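Long-range contacts in putative glucarate dehydratase (Pseudomonas fluorescens, PDB 4IT1), which probably catalyses the magnesium-dependent dehydration of D-glucarate to 5-dehydro-4-deoxy-D-glucarate, the first step in breaking down this sugar acid: residues Leu40-Ser44 with Lys215-Leu219; Phe171-Ala175 with Asp185-Leu191; Pro221-Val225 with Arg255-Leu260; Leu240-Gly246 with Leu264-Pro270; Asn247-Ser253 with Asp269-Gly273. All blocks are in the same frame, centred on the assembly; numbering follows the deposited sequence.

From the N terminus, the loop after strand 25-36 opens contact 1, which closes only after 170 residues, where strand 212-215 ends; it ties the N-terminal domain to the barrel. Contact 2 falls wholly within that span, closing a loop within the connection between strand 163-170 and helix 193-207, and F172 O accepts from L41 N. The other three contacts follow contact 1 in the chain. Contact 3, between helices 221-234 and 250-260, crosses both contact 4 and contact 5. Contact 4 pairs strands 240-243 and 266-268 at the magnesium. Contact 5 joins the loop and first helical turn after strand 240-243 to the loop after strand 266-268, sharing D269 and P270 with contact 4.

Contact 1: residues Leu40-Ser44 with Lys215-Leu219; sequences LLNAS and KAGTL. With TLA (L(+)-tartaric acid), chain F.
L41 and T218 meet through aliphatic carbon, polar groups and two waters closing the rest. In T218, CB lies 4.0 Å from N42 O. Beyond it OG1 turns beside its backbone N (chi1 -50°), packs against N42 C and donates to A216 O from above that carbonyl's plane. The same rotation sends CG2 against L41 CB, a tight 3.4 Å. Threonine suits this place because one branch is polar and the other greasy; a glycine here would probably leave L41 without its methyl partner and A216 O without the hydroxyl. The joint is a feature of the enolase superfamily fold: a loop of the N-terminal capping domain lies over the end of a barrel strand, close to the active site. Water 1 donates to L41 O and K215 O, while water 2 accepts from A43 N and donates to A216 O at 2.7 Å. G217, with positive phi, points its O at A43 CA (3.3 Å), a CA-H...O contact, and also accepts from N247. K215, the predicted proton acceptor, runs past L41 O with CG and brings CD to 3.4 Å from tartrate O3; its NZ bonds that oxygen only weakly, is hydrogen-bonded to Y169 OH, and has a further weak bond to D243. N42 ND2 donates to tartrate O41 at 2.9 Å, nearly straight at 165°, and also to D428.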
# COMPACT_ATOMS: atom_id res chain seq x y z
N LEU A 40 27.50 -22.85 8.39
CA LEU A 40 27.50 -21.39 8.59
C LEU A 40 27.23 -21.01 10.05
O LEU A 40 26.23 -21.42 10.64
CB LEU A 40 26.49 -20.72 7.65
CG LEU A 40 26.66 -21.04 6.15
CD1 LEU A 40 25.54 -20.45 5.31
CD2 LEU A 40 28.03 -20.59 5.64
N LEU A 41 28.14 -20.23 10.62
CA LEU A 41 28.05 -19.76 12.00
C LEU A 41 27.22 -18.49 12.12
O LEU A 41 27.32 -17.60 11.27
CB LEU A 41 29.45 -19.49 12.56
CG LEU A 41 30.37 -20.67 12.88
CD1 LEU A 41 31.76 -20.15 13.21
CD2 LEU A 41 29.82 -21.48 14.04
N ASN A 42 26.42 -18.40 13.18
CA ASN A 42 25.66 -17.18 13.49
C ASN A 42 25.54 -16.93 15.00
O ASN A 42 26.16 -17.63 15.80
CB ASN A 42 24.29 -17.21 12.81
CG ASN A 42 23.36 -18.26 13.40
OD1 ASN A 42 23.39 -18.54 14.60
ND2 ASN A 42 22.52 -18.85 12.55
N ALA A 43 24.73 -15.93 15.37
CA ALA A 43 24.55 -15.55 16.77
C ALA A 43 24.04 -16.71 17.63
O ALA A 43 24.59 -16.98 18.70
CB ALA A 43 23.61 -14.36 16.87
N SER A 44 23.00 -17.39 17.14
CA SER A 44 22.33 -18.50 17.81
C SER A 44 23.15 -19.79 17.89
O SER A 44 23.02 -20.56 18.85
CB SER A 44 21.01 -18.79 17.09
OG SER A 44 20.10 -17.72 17.24
N LYS A 215 27.76 -11.45 8.26
CA LYS A 215 27.00 -12.03 9.37
C LYS A 215 27.85 -12.05 10.63
O LYS A 215 28.81 -12.82 10.72
CB LYS A 215 26.51 -13.44 9.03
CG LYS A 215 25.74 -14.10 10.17
CD LYS A 215 24.22 -14.02 9.98
CE LYS A 215 23.68 -12.61 10.15
NZ LYS A 215 22.25 -12.51 9.76
N ALA A 216 27.49 -11.22 11.60
CA ALA A 216 28.34 -11.04 12.79
C ALA A 216 27.72 -11.56 14.09
O ALA A 216 26.87 -12.45 14.07
CB ALA A 216 28.75 -9.58 12.92
N GLY A 217 28.17 -11.00 15.22
CA GLY A 217 27.77 -11.46 16.54
C GLY A 217 27.99 -12.95 16.71
O GLY A 217 27.17 -13.65 17.30
N THR A 218 29.10 -13.44 16.15
CA THR A 218 29.42 -14.86 16.18
C THR A 218 30.80 -15.08 16.80
O THR A 218 30.95 -15.95 17.66
CB THR A 218 29.37 -15.48 14.77
OG1 THR A 218 28.13 -15.13 14.14
CG2 THR A 218 29.46 -16.98 14.86
N LEU A 219 31.78 -14.30 16.36
CA LEU A 219 33.12 -14.34 16.93
C LEU A 219 33.34 -13.13 17.84
O LEU A 219 32.55 -12.19 17.79
CB LEU A 219 34.17 -14.43 15.81
CG LEU A 219 34.71 -15.80 15.36
CD1 LEU A 219 33.64 -16.88 15.20
CD2 LEU A 219 35.51 -15.68 14.07
O1 TLA F . 18.82 -13.71 9.61
O11 TLA F . 18.60 -14.71 11.51
C1 TLA F . 18.91 -14.71 10.31
C2 TLA F . 19.41 -15.96 9.70
O2 TLA F . 19.07 -17.01 10.55
C3 TLA F . 20.91 -15.88 9.65
O3 TLA F . 21.38 -15.59 10.95
C4 TLA F . 21.44 -17.21 9.27
O4 TLA F . 20.86 -17.82 8.38
O41 TLA F . 22.38 -17.66 9.90
O HOH W 1 29.33 -15.66 10.65
O HOH W 2 24.45 -13.43 13.60

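Contact 2: residues Phe171-Ala175 with Asp185-Leu191; sequences FFKYA and DNWGEAL
K173 and A190 exchange backbone hydrogen bonds, K173 N to A190 O at 3.0 Å and A190 N to K173 O at 2.9 Å, a single antiparallel hydrogen-bonded pair. It fastens the two ends of a loop between barrel strand 163-170 and helix 193-207. The side chain's polar bonds gather on K173 NZ. Bends at the last two torsions (chi3 -73°, chi4 -63°) curl the ammonium back into a salt bridge with D185, whose OD1 and OD2 each accept at 2.9 Å on their syn lone pairs. G188 O takes another bond at 2.7 Å, from above its carbonyl plane, and Y174 O a further one. Lysine suits the place, its flexible chain reaching all of these, and the positive phi of G188 favours glycine. Packing fills in around: the F172 ring turns its edge to A190 O, with CD1 at 3.3 Å, and lies on helices 193-207 and 221-234. The apolar pairs are L191 CD1 at the edge of the Y174 ring and A190 CB against K173 CG. With a carboxylate and two carbonyls round one buried ammonium, K173 is likely to stay charged and to pin the loop's two arms together.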
# COMPACT_ATOMS: atom_id res chain seq x y z
N PHE A 171 29.80 -15.05 5.72
CA PHE A 171 29.64 -15.78 6.97
C PHE A 171 30.98 -16.30 7.45
O PHE A 171 31.84 -16.68 6.65
CB PHE A 171 28.75 -17.00 6.77
CG PHE A 171 27.30 -16.68 6.62
CD1 PHE A 171 26.78 -16.32 5.39
CD2 PHE A 171 26.45 -16.77 7.72
CE1 PHE A 171 25.43 -16.03 5.24
CE2 PHE A 171 25.09 -16.49 7.58
CZ PHE A 171 24.58 -16.12 6.34
N PHE A 172 31.16 -16.34 8.77
CA PHE A 172 32.17 -17.22 9.34
C PHE A 172 31.62 -18.64 9.25
O PHE A 172 30.40 -18.85 9.31
CB PHE A 172 32.49 -16.83 10.77
CG PHE A 172 33.06 -15.44 10.90
CD1 PHE A 172 34.42 -15.22 10.69
CD2 PHE A 172 32.25 -14.36 11.22
CE1 PHE A 172 34.95 -13.94 10.80
CE2 PHE A 172 32.78 -13.08 11.34
CZ PHE A 172 34.14 -12.87 11.13
N LYS A 173 32.51 -19.61 9.05
CA LYS A 173 32.11 -21.01 8.93
C LYS A 173 33.24 -21.93 9.37
O LYS A 173 34.41 -21.53 9.37
CB LYS A 173 31.64 -21.34 7.50
CG LYS A 173 32.73 -21.35 6.43
CD LYS A 173 32.15 -21.50 5.02
CE LYS A 173 31.65 -22.91 4.73
NZ LYS A 173 32.73 -23.94 4.77
N TYR A 174 32.88 -23.15 9.76
CA TYR A 174 33.85 -24.22 9.97
C TYR A 174 34.14 -24.87 8.62
O TYR A 174 33.36 -24.72 7.68
CB TYR A 174 33.33 -25.29 10.95
CG TYR A 174 33.19 -24.83 12.40
CD1 TYR A 174 34.13 -23.99 12.99
CD2 TYR A 174 32.12 -25.27 13.18
CE1 TYR A 174 34.00 -23.58 14.31
CE2 TYR A 174 31.98 -24.87 14.50
CZ TYR A 174 32.92 -24.03 15.06
OH TYR A 174 32.79 -23.62 16.38
N ALA A 175 35.26 -25.59 8.53
CA ALA A 175 35.63 -26.29 7.31
C ALA A 175 34.58 -27.34 6.92
O ALA A 175 34.28 -27.53 5.75
CB ALA A 175 37.00 -26.93 7.47
N ASP A 185 31.93 -28.94 1.76
CA ASP A 185 31.77 -27.89 0.74
C ASP A 185 33.14 -27.38 0.29
O ASP A 185 34.14 -27.53 1.00
CB ASP A 185 30.91 -26.74 1.29
CG ASP A 185 31.59 -25.96 2.41
OD1 ASP A 185 32.59 -25.26 2.15
OD2 ASP A 185 31.12 -26.03 3.57
N ASN A 186 33.19 -26.76 -0.89
CA ASN A 186 34.45 -26.26 -1.46
C ASN A 186 34.99 -24.95 -0.86
O ASN A 186 36.13 -24.56 -1.14
CB ASN A 186 34.35 -26.16 -2.99
CG ASN A 186 32.97 -25.75 -3.47
OD1 ASN A 186 32.26 -24.99 -2.81
ND2 ASN A 186 32.58 -26.25 -4.64
N TRP A 187 34.17 -24.29 -0.02
CA TRP A 187 34.51 -22.98 0.57
C TRP A 187 35.68 -23.02 1.57
O TRP A 187 36.42 -22.04 1.70
CB TRP A 187 33.29 -22.35 1.26
CG TRP A 187 32.12 -22.05 0.36
CD1 TRP A 187 31.08 -22.88 0.05
CD2 TRP A 187 31.86 -20.82 -0.33
NE1 TRP A 187 30.20 -22.26 -0.81
CE2 TRP A 187 30.66 -20.99 -1.05
CE3 TRP A 187 32.55 -19.60 -0.43
CZ2 TRP A 187 30.12 -19.98 -1.86
CZ3 TRP A 187 32.01 -18.59 -1.22
CH2 TRP A 187 30.81 -18.79 -1.93
N GLY A 188 35.83 -24.13 2.29
CA GLY A 188 36.82 -24.21 3.36
C GLY A 188 36.37 -23.41 4.58
O GLY A 188 35.25 -22.90 4.61
N GLU A 189 37.24 -23.31 5.58
CA GLU A 189 36.88 -22.61 6.80
C GLU A 189 37.09 -21.10 6.67
O GLU A 189 37.85 -20.63 5.83
CB GLU A 189 37.63 -23.18 8.02
CG GLU A 189 39.06 -22.68 8.21
CD GLU A 189 39.62 -23.02 9.59
OE1 GLU A 189 39.13 -23.98 10.22
OE2 GLU A 189 40.56 -22.33 10.03
N ALA A 190 36.38 -20.35 7.52
CA ALA A 190 36.46 -18.90 7.53
C ALA A 190 36.31 -18.41 8.96
O ALA A 190 35.20 -18.24 9.47
CB ALA A 190 35.39 -18.30 6.63
N LEU A 191 37.45 -18.18 9.61
CA LEU A 191 37.50 -17.80 11.01
C LEU A 191 38.54 -16.71 11.27
O LEU A 191 38.80 -16.35 12.43
CB LEU A 191 37.78 -19.03 11.89
CG LEU A 191 36.88 -20.26 11.73
CD1 LEU A 191 37.48 -21.47 12.45
CD2 LEU A 191 35.46 -20.00 12.19

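Contact 3: residues Pro221-Val225 with Arg255-Leu260; sequences PEHEV and RMAELL
V225 and M256 meet at the apolar centre, V225 CG2 lying 3.5 Å from M256 SD. Here two neighbouring helices of the outer layer of the enolase-type barrel, 221-234 and 250-260, run side by side, their short segments inclined by 25° with axes 10.4 Å apart. The sulfur is shared: P221 CB also touches M256 SD at 3.5 Å, and a bend at chi2 (-55°) swings it across to both. Methionine is apt, being long and flexible enough to fit beside the rigid proline and the branched valine; with an alanine in its place, a gap is likely to open between P221 and V225, both losing the sulfur they share. The other V225 branch, CG1, meets L260 CD2 at 4.0 Å and L259 CB at 4.1 Å, so this beta-branched residue serves three partners. P221 stands in the first turn, where its missing N-H costs the helix nothing, and its O accepts from V225 N. W248 lies against P221 and M256 as well. Further out, M256 CE passes 4.0 Å from E222 OE2, and E222 CG approaches L259 CD1. At the solvent-facing edge, E222 and R255 form a salt bridge: R255 NH1, bonding within its own guanidinium plane, reaches E222 OE2 from above the carboxylate plane, 3.1 Å away and nearly straight at 164°.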
# COMPACT_ATOMS: atom_id res chain seq x y z
N PRO A 221 33.83 -9.65 19.25
CA PRO A 221 33.55 -8.45 18.46
C PRO A 221 34.80 -7.67 18.00
O PRO A 221 34.80 -7.15 16.89
CB PRO A 221 32.62 -7.62 19.38
CG PRO A 221 32.71 -8.24 20.74
CD PRO A 221 33.09 -9.68 20.52
N GLU A 222 35.85 -7.62 18.82
CA GLU A 222 37.14 -7.07 18.38
C GLU A 222 37.70 -7.81 17.17
O GLU A 222 38.28 -7.18 16.28
CB GLU A 222 38.18 -7.07 19.50
CG GLU A 222 38.11 -5.90 20.46
CD GLU A 222 37.23 -6.17 21.68
OE1 GLU A 222 36.53 -7.21 21.71
OE2 GLU A 222 37.25 -5.33 22.61
N HIS A 223 37.53 -9.13 17.15
CA HIS A 223 38.03 -9.92 16.03
C HIS A 223 37.22 -9.63 14.78
O HIS A 223 37.77 -9.53 13.69
CB HIS A 223 38.02 -11.43 16.35
CG HIS A 223 38.44 -12.29 15.20
ND1 HIS A 223 39.77 -12.52 14.88
CD2 HIS A 223 37.71 -12.96 14.27
CE1 HIS A 223 39.83 -13.29 13.81
NE2 HIS A 223 38.60 -13.58 13.42
N GLU A 224 35.91 -9.49 14.95
CA GLU A 224 35.04 -9.23 13.80
C GLU A 224 35.28 -7.83 13.22
O GLU A 224 35.21 -7.65 12.01
CB GLU A 224 33.56 -9.45 14.17
CG GLU A 224 33.21 -10.90 14.46
CD GLU A 224 31.72 -11.12 14.75
OE1 GLU A 224 31.10 -10.28 15.43
OE2 GLU A 224 31.18 -12.15 14.31
N VAL A 225 35.57 -6.86 14.09
CA VAL A 225 35.93 -5.50 13.68
C VAL A 225 37.17 -5.53 12.77
O VAL A 225 37.16 -4.95 11.69
CB VAL A 225 36.17 -4.56 14.90
CG1 VAL A 225 36.91 -3.29 14.50
CG2 VAL A 225 34.84 -4.21 15.55
N ARG A 255 31.32 0.57 21.98
CA ARG A 255 32.78 0.37 21.89
C ARG A 255 33.21 -0.02 20.48
O ARG A 255 34.27 0.42 20.01
CB ARG A 255 33.28 -0.66 22.90
CG ARG A 255 33.26 -0.20 24.35
CD ARG A 255 34.14 -1.06 25.25
NE ARG A 255 33.70 -2.45 25.33
CZ ARG A 255 34.30 -3.47 24.72
NH1 ARG A 255 35.38 -3.27 23.97
NH2 ARG A 255 33.82 -4.70 24.85
N MET A 256 32.40 -0.83 19.82
CA MET A 256 32.67 -1.24 18.45
C MET A 256 32.54 -0.09 17.46
O MET A 256 33.40 0.09 16.58
CB MET A 256 31.78 -2.42 18.04
CG MET A 256 32.01 -3.70 18.85
SD MET A 256 33.70 -4.34 18.90
CE MET A 256 34.30 -3.66 20.45
N ALA A 257 31.47 0.70 17.61
CA ALA A 257 31.27 1.92 16.83
C ALA A 257 32.51 2.82 16.87
O ALA A 257 32.89 3.39 15.85
CB ALA A 257 30.06 2.68 17.34
N GLU A 258 33.12 2.94 18.05
CA GLU A 258 34.34 3.74 18.22
C GLU A 258 35.50 3.18 17.40
O GLU A 258 36.16 3.92 16.68
CB GLU A 258 34.72 3.84 19.70
CG GLU A 258 33.74 4.64 20.55
CD GLU A 258 34.18 4.80 22.00
OE1 GLU A 258 34.20 5.96 22.48
OE2 GLU A 258 34.51 3.79 22.65
N LEU A 259 35.71 1.87 17.49
CA LEU A 259 36.78 1.20 16.76
C LEU A 259 36.59 1.21 15.24
O LEU A 259 37.57 1.19 14.49
CB LEU A 259 36.98 -0.24 17.26
CG LEU A 259 37.46 -0.48 18.70
CD1 LEU A 259 37.43 -1.97 19.02
CD2 LEU A 259 38.84 0.09 18.97
N LEU A 260 35.34 1.24 14.78
CA LEU A 260 35.04 1.18 13.35
C LEU A 260 35.00 2.56 12.66
O LEU A 260 35.09 2.64 11.44
CB LEU A 260 33.72 0.44 13.11
CG LEU A 260 33.68 -1.09 13.20
CD1 LEU A 260 32.26 -1.56 13.49
CD2 LEU A 260 34.21 -1.74 11.93

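Contact 4: residues Leu240-Gly246 with Leu264-Pro270; sequences LRIDPNG and LQYYEDP. With MG (magnesium ion), chain E.
Q265 OE1 is gripped by two nitrogens of R241, NE and NH2, each 2.6 Å away. The guanidinium meets it side-on, its plane only 8° from that of the amide; NH2 uses a lone pair of OE1, while NE lies almost in line with the C=O bond. The aliphatic part of R241 is put to use too: CG stands over the centre of the Y266 ring, 3.7 Å from the centroid, a CH-pi contact. Arginine thus offers both a flat polar edge and a greasy stem. Strands 240-243 and 266-268, which carry or flank these residues, run parallel, joined through helix 250-260 as a beta-alpha-beta unit of the barrel. E268 N donates to I242 O at 2.9 Å. On the other face of the sheet I242 CG1 packs on L264 CD1 at 3.5 Å. At the strand ends D243 and E268 both extend with CG anti to the backbone N (chi1 -172° and -174°), carrying D243 OD2 to 2.0 Å and E268 OE2 to 2.1 Å from the magnesium, which N291 and three waters complete. D243 OD1 accepts from N245 N, an Asx turn, and shares water 3 with D269 OD2, D269 itself being held by T290 and N291, while G246 N bonds D269 O. D243 OD2 and E268 OE2, 2.6 Å apart, would repel if the metal were absent; the magnesium charge probably offsets the repulsion and lets the two oxygens share one site.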
# COMPACT_ATOMS: atom_id res chain seq x y z
N LEU A 240 30.15 -1.28 3.19
CA LEU A 240 30.20 -2.39 4.14
C LEU A 240 29.11 -2.32 5.22
O LEU A 240 28.84 -1.24 5.77
CB LEU A 240 31.58 -2.48 4.80
CG LEU A 240 32.81 -2.63 3.89
CD1 LEU A 240 34.10 -2.45 4.67
CD2 LEU A 240 32.80 -3.97 3.18
N ARG A 241 28.49 -3.46 5.48
CA ARG A 241 27.42 -3.60 6.48
C ARG A 241 27.62 -4.86 7.33
O ARG A 241 28.25 -5.83 6.88
CB ARG A 241 26.06 -3.71 5.77
CG ARG A 241 25.72 -2.57 4.85
CD ARG A 241 24.99 -3.07 3.61
NE ARG A 241 25.02 -2.06 2.55
CZ ARG A 241 24.77 -2.29 1.26
NH1 ARG A 241 24.45 -3.51 0.82
NH2 ARG A 241 24.84 -1.29 0.40
N ILE A 242 27.09 -4.85 8.56
CA ILE A 242 27.10 -6.04 9.44
C ILE A 242 25.77 -6.31 10.10
O ILE A 242 25.00 -5.38 10.37
CB ILE A 242 28.17 -5.96 10.55
CG1 ILE A 242 28.08 -4.62 11.29
CG2 ILE A 242 29.55 -6.21 9.99
CD1 ILE A 242 28.80 -4.59 12.62
N ASP A 243 25.51 -7.59 10.38
CA ASP A 243 24.32 -8.02 11.11
C ASP A 243 24.72 -8.86 12.32
O ASP A 243 24.85 -10.08 12.21
CB ASP A 243 23.39 -8.83 10.20
CG ASP A 243 22.05 -9.16 10.85
OD1 ASP A 243 21.86 -8.85 12.05
OD2 ASP A 243 21.16 -9.71 10.16
N PRO A 244 24.94 -8.22 13.49
CA PRO A 244 25.26 -9.01 14.68
C PRO A 244 24.05 -9.69 15.34
O PRO A 244 24.18 -10.25 16.42
CB PRO A 244 25.89 -7.98 15.64
CG PRO A 244 26.15 -6.75 14.82
CD PRO A 244 25.12 -6.77 13.73
N ASN A 245 22.88 -9.64 14.69
CA ASN A 245 21.66 -10.27 15.20
C ASN A 245 21.39 -9.99 16.69
O ASN A 245 21.06 -10.90 17.46
CB ASN A 245 21.68 -11.79 14.94
CG ASN A 245 21.24 -12.15 13.54
OD1 ASN A 245 21.99 -12.78 12.81
ND2 ASN A 245 20.02 -11.76 13.17
N GLY A 246 21.55 -8.73 17.08
CA GLY A 246 21.30 -8.29 18.44
C GLY A 246 22.18 -8.92 19.49
O GLY A 246 21.82 -8.96 20.66
N LEU A 264 31.70 1.62 8.10
CA LEU A 264 30.43 0.98 7.75
C LEU A 264 29.39 1.92 7.16
O LEU A 264 29.18 3.02 7.66
CB LEU A 264 29.82 0.28 8.98
CG LEU A 264 30.49 -0.97 9.57
CD1 LEU A 264 29.60 -1.52 10.66
CD2 LEU A 264 30.74 -2.04 8.52
N GLN A 265 28.71 1.45 6.12
CA GLN A 265 27.53 2.14 5.58
C GLN A 265 26.37 2.16 6.58
O GLN A 265 25.77 3.22 6.82
CB GLN A 265 27.08 1.51 4.25
CG GLN A 265 26.09 2.38 3.48
CD GLN A 265 25.55 1.71 2.23
OE1 GLN A 265 25.23 0.53 2.22
NE2 GLN A 265 25.43 2.49 1.15
N TYR A 266 26.04 0.99 7.15
CA TYR A 266 25.06 0.89 8.25
C TYR A 266 25.26 -0.35 9.13
O TYR A 266 25.89 -1.32 8.71
CB TYR A 266 23.60 0.98 7.74
CG TYR A 266 23.07 -0.19 6.90
CD1 TYR A 266 22.89 -1.46 7.44
CD2 TYR A 266 22.70 0.02 5.57
CE1 TYR A 266 22.38 -2.51 6.67
CE2 TYR A 266 22.18 -1.02 4.80
CZ TYR A 266 22.03 -2.28 5.35
OH TYR A 266 21.52 -3.31 4.56
N TYR A 267 24.73 -0.29 10.35
CA TYR A 267 24.73 -1.41 11.28
C TYR A 267 23.32 -1.99 11.35
O TYR A 267 22.36 -1.28 11.69
CB TYR A 267 25.10 -0.94 12.69
CG TYR A 267 26.48 -0.35 12.87
CD1 TYR A 267 26.82 0.90 12.33
CD2 TYR A 267 27.44 -1.01 13.63
CE1 TYR A 267 28.09 1.44 12.52
CE2 TYR A 267 28.70 -0.48 13.84
CZ TYR A 267 29.03 0.74 13.28
OH TYR A 267 30.29 1.26 13.48
N GLU A 268 23.16 -3.26 11.00
CA GLU A 268 21.89 -3.96 11.12
C GLU A 268 21.76 -4.66 12.46
O GLU A 268 22.55 -5.48 12.77
CB GLU A 268 21.75 -4.99 10.00
CG GLU A 268 20.38 -5.67 9.94
CD GLU A 268 20.35 -6.97 9.17
OE1 GLU A 268 21.15 -7.17 8.27
OE2 GLU A 268 19.51 -7.82 9.46
N ASP A 269 20.76 -4.31 13.26
CA ASP A 269 20.49 -4.98 14.55
C ASP A 269 21.76 -5.27 15.36
O ASP A 269 22.05 -6.43 15.65
CB ASP A 269 19.75 -6.31 14.34
CG ASP A 269 18.38 -6.11 13.75
OD1 ASP A 269 17.65 -5.23 14.26
OD2 ASP A 269 18.03 -6.81 12.78
N PRO A 270 22.54 -4.24 15.70
CA PRO A 270 23.69 -4.58 16.52
C PRO A 270 23.33 -4.94 17.97
O PRO A 270 24.07 -5.67 18.62
CB PRO A 270 24.54 -3.30 16.49
CG PRO A 270 23.59 -2.21 16.13
CD PRO A 270 22.56 -2.84 15.24
MG MG E . 19.13 -9.78 10.09
O HOH W 3 19.24 -8.92 12.07
O HOH W 4 18.49 -11.49 11.01
O HOH W 5 19.05 -10.83 8.28

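Contact 5: residues Asn247-Ser253 with Asp269-Gly273; sequences NWSLETS and DPTPG
W248 and T271 bond through the backbone oxygen of the tryptophan: T271 OG1 donates to W248 O at 2.8 Å. The hydroxyl arrives there because it stands opposite its own backbone N (chi1 -159°), and T271 CA adds a CA-H...O contact to the same oxygen at 3.3 Å. In return W248 N donates to P270 O, a longer bond of 3.2 Å, bent to 139° at the hydrogen. Threonine suits the bend by supplying a side-chain donor where its flanking prolines, P270 and P272, have no N-H. S249 sits at the N-cap position of helix 250-260, and its O takes S253 N and, weakly, S253 OG. N247 is satisfied elsewhere, its OD1 by R445 N. The contact thus joins the loops beyond two neighbouring barrel strands, at the C-terminal end of the barrel. The W248 ring brings CE3 to 4.1 Å from P270 CB and continues onto E224 of helix 221-234 and I242 of strand 240-243, whereas P270 leans on helix 274-284.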
# COMPACT_ATOMS: atom_id res chain seq x y z
N ASN A 247 23.35 -9.41 19.08
CA ASN A 247 24.21 -10.12 20.03
C ASN A 247 25.21 -9.26 20.76
O ASN A 247 26.08 -9.78 21.47
CB ASN A 247 24.88 -11.33 19.38
CG ASN A 247 24.98 -12.52 20.32
OD1 ASN A 247 24.29 -12.58 21.35
ND2 ASN A 247 25.84 -13.46 19.98
N TRP A 248 25.10 -7.94 20.60
CA TRP A 248 25.93 -7.01 21.36
C TRP A 248 25.12 -6.19 22.36
O TRP A 248 24.08 -5.63 22.01
CB TRP A 248 26.69 -6.03 20.45
CG TRP A 248 27.64 -6.65 19.47
CD1 TRP A 248 28.13 -7.93 19.49
CD2 TRP A 248 28.26 -6.00 18.35
NE1 TRP A 248 28.99 -8.12 18.43
CE2 TRP A 248 29.09 -6.95 17.72
CE3 TRP A 248 28.18 -4.70 17.81
CZ2 TRP A 248 29.83 -6.65 16.57
CZ3 TRP A 248 28.92 -4.41 16.68
CH2 TRP A 248 29.74 -5.38 16.07
N SER A 249 25.61 -6.11 23.59
CA SER A 249 25.04 -5.18 24.54
C SER A 249 25.19 -3.76 23.98
O SER A 249 25.97 -3.51 23.05
CB SER A 249 25.74 -5.29 25.89
OG SER A 249 27.12 -4.98 25.77
N LEU A 250 24.43 -2.83 24.55
CA LEU A 250 24.56 -1.42 24.23
C LEU A 250 26.01 -0.93 24.35
O LEU A 250 26.53 -0.29 23.43
CB LEU A 250 23.61 -0.63 25.13
CG LEU A 250 23.49 0.89 24.99
CD1 LEU A 250 23.04 1.28 23.59
CD2 LEU A 250 22.52 1.38 26.05
N GLU A 251 26.67 -1.26 25.47
CA GLU A 251 28.05 -0.81 25.75
C GLU A 251 29.07 -1.35 24.74
O GLU A 251 29.99 -0.64 24.34
CB GLU A 251 28.48 -1.17 27.18
CG GLU A 251 27.71 -0.47 28.30
CD GLU A 251 27.83 1.05 28.30
OE1 GLU A 251 26.82 1.72 28.61
OE2 GLU A 251 28.92 1.59 27.99
N THR A 252 28.88 -2.61 24.36
CA THR A 252 29.70 -3.27 23.34
C THR A 252 29.49 -2.61 21.99
O THR A 252 30.46 -2.25 21.31
CB THR A 252 29.36 -4.77 23.24
OG1 THR A 252 29.77 -5.42 24.45
CG2 THR A 252 30.06 -5.43 22.06
N SER A 253 28.22 -2.44 21.61
CA SER A 253 27.85 -1.77 20.37
C SER A 253 28.53 -0.41 20.27
O SER A 253 29.04 -0.03 19.22
CB SER A 253 26.32 -1.60 20.30
OG SER A 253 25.67 -2.82 19.95
N ASP A 269 20.76 -4.31 13.26
CA ASP A 269 20.49 -4.98 14.55
C ASP A 269 21.76 -5.27 15.36
O ASP A 269 22.05 -6.43 15.65
CB ASP A 269 19.75 -6.31 14.34
CG ASP A 269 18.38 -6.11 13.75
OD1 ASP A 269 17.65 -5.23 14.26
OD2 ASP A 269 18.03 -6.81 12.78
N PRO A 270 22.54 -4.24 15.70
CA PRO A 270 23.69 -4.58 16.52
C PRO A 270 23.33 -4.94 17.97
O PRO A 270 24.07 -5.67 18.62
CB PRO A 270 24.54 -3.30 16.49
CG PRO A 270 23.59 -2.21 16.13
CD PRO A 270 22.56 -2.84 15.24
N THR A 271 22.20 -4.42 18.44
CA THR A 271 21.80 -4.52 19.85
C THR A 271 20.29 -4.83 19.95
O THR A 271 19.51 -4.37 19.12
CB THR A 271 22.21 -3.23 20.61
OG1 THR A 271 22.29 -3.49 22.01
CG2 THR A 271 21.27 -2.08 20.34
N PRO A 272 19.88 -5.66 20.93
CA PRO A 272 18.49 -6.14 20.85
C PRO A 272 17.43 -5.13 21.32
O PRO A 272 17.72 -4.23 22.12
CB PRO A 272 18.50 -7.38 21.74
CG PRO A 272 19.57 -7.10 22.76
CD PRO A 272 20.56 -6.14 22.14
N GLY A 273 16.21 -5.26 20.80
CA GLY A 273 15.06 -4.49 21.26
C GLY A 273 14.89 -3.09 20.68
O GLY A 273 15.86 -2.40 20.37